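PDB 3QKI: glucose-6-phosphate isomerase from Plasmodium falciparum, which probably interconverts alpha-D-glucose 6-phosphate and beta-D-fructose 6-phosphate, the second step of glycolysis. Local coordinates for residues Y373-L385 against Q439-H452. Numbering follows the deposited sequence.
Sequences YKNVAILPYFQNL and QVIPVELIGFKHSH
With CG turned beside its backbone N (chi1 -57°), Phe448 drives its ring edge into the face of Phe382, whose own ring is swung round to chi1 -148° and presents its edge to the face of His452. This aromatic cluster closes the C-terminal end of parallel strands 375-380 and 443-448, neighbours in one of the two SIS-type sheets of the phosphoglucose isomerase fold; helix 428-437 leads from strand 418-420, beyond 375-380, back to 443-448. Backbone bonds alternate along the pair, from Ala377 N to Pro442 O at one end to Tyr381 N and Ile446 O at the other. A water accepts from Phe448 N and donates to Tyr381 O. On the face carrying Leu379, its CD1 meets Val443 CG1 and Leu445 CD2, with Phe431 and Tyr432 of helix 428-437 packed against it. On the other face the extended Glu444 side chain runs alongside Ile378; OE2 forms a salt bridge with Arg536, OE1 a hydrogen bond with the Tyr533 hydroxyl. At the N-terminal end Val440 CG1 sits over the Tyr373 ring, 3.7 Å from its centroid. Asn384 OD1 bonds Arg233 NE of the second subunit; His452 NE2 bonds Leu521 O, while its ND1 accepts from Asn384 ND2 at 3.0 Å.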
# COMPACT_ATOMS: atom_id res chain seq x y z
N TYR A 373 -5.72 8.06 -18.53
CA TYR A 373 -5.90 7.54 -17.17
C TYR A 373 -4.62 6.79 -16.79
O TYR A 373 -4.43 5.62 -17.15
CB TYR A 373 -7.14 6.64 -17.07
CG TYR A 373 -8.45 7.36 -17.32
CD1 TYR A 373 -8.58 8.74 -17.12
CD2 TYR A 373 -9.58 6.66 -17.73
CE1 TYR A 373 -9.78 9.39 -17.34
CE2 TYR A 373 -10.80 7.31 -17.93
CZ TYR A 373 -10.89 8.68 -17.75
OH TYR A 373 -12.07 9.34 -17.98
N LYS A 374 -3.71 7.50 -16.13
CA LYS A 374 -2.38 7.00 -15.76
C LYS A 374 -2.28 6.26 -14.42
O LYS A 374 -1.19 6.05 -13.89
CB LYS A 374 -1.35 8.11 -15.87
CG LYS A 374 -1.31 8.82 -17.23
CD LYS A 374 -0.06 9.68 -17.29
CE LYS A 374 -0.32 10.99 -17.97
NZ LYS A 374 0.96 11.65 -18.36
N ASN A 375 -3.43 5.81 -13.90
CA ASN A 375 -3.45 5.06 -12.64
C ASN A 375 -4.32 3.84 -12.76
O ASN A 375 -5.22 3.82 -13.60
CB ASN A 375 -3.99 5.94 -11.49
CG ASN A 375 -3.10 7.06 -11.11
OD1 ASN A 375 -2.16 6.91 -10.36
ND2 ASN A 375 -3.39 8.21 -11.65
N VAL A 376 -4.07 2.82 -11.91
CA VAL A 376 -4.89 1.62 -11.80
C VAL A 376 -5.01 1.35 -10.31
O VAL A 376 -3.98 1.25 -9.63
CB VAL A 376 -4.32 0.35 -12.53
CG1 VAL A 376 -5.17 -0.89 -12.22
CG2 VAL A 376 -4.18 0.55 -14.03
N ALA A 377 -6.24 1.20 -9.81
CA ALA A 377 -6.49 0.81 -8.41
C ALA A 377 -6.82 -0.69 -8.37
O ALA A 377 -7.77 -1.13 -9.04
CB ALA A 377 -7.63 1.63 -7.81
N ILE A 378 -6.02 -1.47 -7.63
CA ILE A 378 -6.20 -2.92 -7.47
C ILE A 378 -6.91 -3.10 -6.17
O ILE A 378 -6.35 -2.82 -5.10
CB ILE A 378 -4.87 -3.70 -7.49
CG1 ILE A 378 -4.11 -3.51 -8.83
CG2 ILE A 378 -5.11 -5.20 -7.17
CD1 ILE A 378 -4.82 -4.07 -10.19
N LEU A 379 -8.19 -3.45 -6.26
CA LEU A 379 -9.08 -3.50 -5.10
C LEU A 379 -9.76 -4.85 -4.87
O LEU A 379 -10.91 -5.05 -5.27
CB LEU A 379 -10.11 -2.36 -5.20
CG LEU A 379 -9.56 -0.97 -5.56
CD1 LEU A 379 -10.70 -0.05 -5.94
CD2 LEU A 379 -8.69 -0.39 -4.41
N PRO A 380 -9.05 -5.80 -4.24
CA PRO A 380 -9.68 -7.10 -3.95
C PRO A 380 -10.62 -6.98 -2.75
O PRO A 380 -10.22 -6.47 -1.70
CB PRO A 380 -8.49 -8.01 -3.66
CG PRO A 380 -7.41 -7.10 -3.15
CD PRO A 380 -7.66 -5.74 -3.71
N TYR A 381 -11.88 -7.43 -2.89
CA TYR A 381 -12.85 -7.41 -1.78
C TYR A 381 -12.66 -8.73 -1.00
O TYR A 381 -13.50 -9.64 -1.02
CB TYR A 381 -14.28 -7.19 -2.30
CG TYR A 381 -14.58 -5.71 -2.42
CD1 TYR A 381 -13.89 -4.92 -3.34
CD2 TYR A 381 -15.45 -5.08 -1.54
CE1 TYR A 381 -14.08 -3.54 -3.39
CE2 TYR A 381 -15.65 -3.69 -1.58
CZ TYR A 381 -14.94 -2.92 -2.49
OH TYR A 381 -15.12 -1.56 -2.53
N PHE A 382 -11.48 -8.84 -0.36
CA PHE A 382 -11.03 -10.04 0.34
C PHE A 382 -9.78 -9.66 1.13
O PHE A 382 -8.72 -9.45 0.55
CB PHE A 382 -10.69 -11.16 -0.69
CG PHE A 382 -10.94 -12.57 -0.23
CD1 PHE A 382 -12.24 -13.07 -0.11
CD2 PHE A 382 -9.88 -13.42 0.09
CE1 PHE A 382 -12.47 -14.40 0.30
CE2 PHE A 382 -10.11 -14.74 0.51
CZ PHE A 382 -11.40 -15.23 0.60
N GLN A 383 -9.93 -9.54 2.46
CA GLN A 383 -8.81 -9.18 3.32
C GLN A 383 -7.57 -10.10 3.18
O GLN A 383 -6.45 -9.60 3.33
CB GLN A 383 -9.26 -9.02 4.78
CG GLN A 383 -8.21 -8.42 5.72
CD GLN A 383 -7.82 -6.99 5.39
OE1 GLN A 383 -8.49 -6.28 4.65
NE2 GLN A 383 -6.70 -6.56 5.91
N ASN A 384 -7.75 -11.41 2.85
CA ASN A 384 -6.60 -12.30 2.68
C ASN A 384 -5.74 -11.93 1.48
O ASN A 384 -4.58 -12.31 1.44
CB ASN A 384 -6.97 -13.78 2.80
CG ASN A 384 -7.52 -14.11 4.17
OD1 ASN A 384 -7.24 -13.42 5.14
ND2 ASN A 384 -8.36 -15.12 4.27
N LEU A 385 -6.28 -11.11 0.55
CA LEU A 385 -5.54 -10.58 -0.59
C LEU A 385 -4.83 -9.23 -0.23
O LEU A 385 -4.43 -8.51 -1.14
CB LEU A 385 -6.44 -10.47 -1.84
CG LEU A 385 -6.73 -11.83 -2.55
CD1 LEU A 385 -7.70 -11.63 -3.70
CD2 LEU A 385 -5.48 -12.47 -3.08
N GLN A 439 -9.99 13.03 -9.40
CA GLN A 439 -9.49 12.52 -10.66
C GLN A 439 -9.97 11.07 -10.93
O GLN A 439 -10.16 10.29 -9.98
CB GLN A 439 -7.98 12.71 -10.75
CG GLN A 439 -7.16 11.81 -9.87
CD GLN A 439 -5.69 12.05 -10.11
OE1 GLN A 439 -5.00 12.61 -9.28
NE2 GLN A 439 -5.21 11.68 -11.29
N VAL A 440 -10.27 10.76 -12.22
CA VAL A 440 -10.77 9.45 -12.65
C VAL A 440 -9.66 8.40 -12.55
O VAL A 440 -8.56 8.60 -13.09
CB VAL A 440 -11.42 9.48 -14.07
CG1 VAL A 440 -11.83 8.08 -14.53
CG2 VAL A 440 -12.63 10.40 -14.10
N ILE A 441 -9.96 7.30 -11.85
CA ILE A 441 -9.02 6.19 -11.61
C ILE A 441 -9.69 4.85 -11.97
O ILE A 441 -10.51 4.36 -11.19
CB ILE A 441 -8.46 6.19 -10.15
CG1 ILE A 441 -7.59 7.47 -9.92
CG2 ILE A 441 -7.61 4.92 -9.89
CD1 ILE A 441 -7.82 8.00 -8.82
N PRO A 442 -9.31 4.22 -13.12
CA PRO A 442 -9.88 2.90 -13.46
C PRO A 442 -9.59 1.89 -12.35
O PRO A 442 -8.48 1.85 -11.82
CB PRO A 442 -9.14 2.52 -14.75
CG PRO A 442 -8.77 3.85 -15.34
CD PRO A 442 -8.37 4.67 -14.16
N VAL A 443 -10.59 1.13 -11.95
CA VAL A 443 -10.45 0.17 -10.86
C VAL A 443 -10.58 -1.27 -11.37
O VAL A 443 -11.27 -1.54 -12.36
CB VAL A 443 -11.41 0.45 -9.66
CG1 VAL A 443 -11.23 1.84 -9.08
CG2 VAL A 443 -12.88 0.20 -9.99
N GLU A 444 -9.92 -2.19 -10.66
CA GLU A 444 -10.00 -3.62 -10.93
C GLU A 444 -10.43 -4.24 -9.60
O GLU A 444 -9.68 -4.19 -8.62
CB GLU A 444 -8.66 -4.16 -11.46
CG GLU A 444 -8.34 -3.64 -12.85
CD GLU A 444 -6.99 -3.98 -13.47
OE1 GLU A 444 -6.38 -4.99 -13.07
OE2 GLU A 444 -6.58 -3.24 -14.39
N LEU A 445 -11.69 -4.68 -9.54
CA LEU A 445 -12.33 -5.27 -8.36
C LEU A 445 -12.30 -6.78 -8.48
O LEU A 445 -12.61 -7.33 -9.55
CB LEU A 445 -13.77 -4.78 -8.17
CG LEU A 445 -14.04 -3.24 -8.22
CD1 LEU A 445 -15.48 -2.94 -7.91
CD2 LEU A 445 -13.21 -2.49 -7.25
N ILE A 446 -11.83 -7.45 -7.40
CA ILE A 446 -11.69 -8.91 -7.34
C ILE A 446 -12.51 -9.40 -6.16
O ILE A 446 -12.38 -8.86 -5.05
CB ILE A 446 -10.19 -9.33 -7.26
CG1 ILE A 446 -9.43 -8.81 -8.49
CG2 ILE A 446 -10.05 -10.86 -7.15
CD1 ILE A 446 -7.95 -8.54 -8.30
N GLY A 447 -13.43 -10.32 -6.43
CA GLY A 447 -14.32 -10.84 -5.40
C GLY A 447 -14.52 -12.33 -5.53
O GLY A 447 -14.24 -12.90 -6.59
N PHE A 448 -14.99 -12.96 -4.43
CA PHE A 448 -15.24 -14.40 -4.34
C PHE A 448 -16.64 -14.68 -3.86
O PHE A 448 -17.22 -13.86 -3.13
CB PHE A 448 -14.20 -15.07 -3.44
CG PHE A 448 -12.79 -14.81 -3.92
CD1 PHE A 448 -12.09 -13.68 -3.50
CD2 PHE A 448 -12.19 -15.65 -4.85
CE1 PHE A 448 -10.82 -13.40 -4.01
CE2 PHE A 448 -10.92 -15.35 -5.36
CZ PHE A 448 -10.24 -14.24 -4.92
N LYS A 449 -17.19 -15.84 -4.24
CA LYS A 449 -18.53 -16.27 -3.81
C LYS A 449 -18.52 -16.76 -2.38
O LYS A 449 -19.53 -16.64 -1.69
CB LYS A 449 -19.05 -17.38 -4.73
CG LYS A 449 -19.55 -16.85 -6.08
CD LYS A 449 -19.96 -18.02 -7.02
CE LYS A 449 -21.11 -18.83 -6.42
NZ LYS A 449 -21.81 -19.63 -7.45
N HIS A 450 -17.36 -17.26 -1.93
CA HIS A 450 -17.21 -17.84 -0.59
C HIS A 450 -16.10 -17.20 0.19
O HIS A 450 -15.07 -16.81 -0.36
CB HIS A 450 -16.98 -19.37 -0.67
CG HIS A 450 -18.13 -20.08 -1.29
ND1 HIS A 450 -18.17 -20.37 -2.65
CD2 HIS A 450 -19.32 -20.44 -0.74
CE1 HIS A 450 -19.36 -20.92 -2.87
NE2 HIS A 450 -20.08 -20.98 -1.75
N SER A 451 -16.28 -17.19 1.52
CA SER A 451 -15.30 -16.69 2.47
C SER A 451 -14.33 -17.81 2.90
O SER A 451 -14.66 -18.99 2.77
CB SER A 451 -16.03 -16.21 3.73
OG SER A 451 -15.11 -15.66 4.66
N HIS A 452 -13.18 -17.45 3.49
CA HIS A 452 -12.28 -18.42 4.12
C HIS A 452 -12.74 -18.62 5.59
O HIS A 452 -12.28 -19.54 6.26
CB HIS A 452 -10.81 -17.93 4.12
CG HIS A 452 -10.09 -18.11 2.80
ND1 HIS A 452 -8.86 -17.50 2.58
CD2 HIS A 452 -10.44 -18.80 1.69
CE1 HIS A 452 -8.51 -17.85 1.35
NE2 HIS A 452 -9.44 -18.62 0.77
O HOH W 1 -6.12 7.45 -13.70
O HOH W 2 -14.95 -11.64 -1.85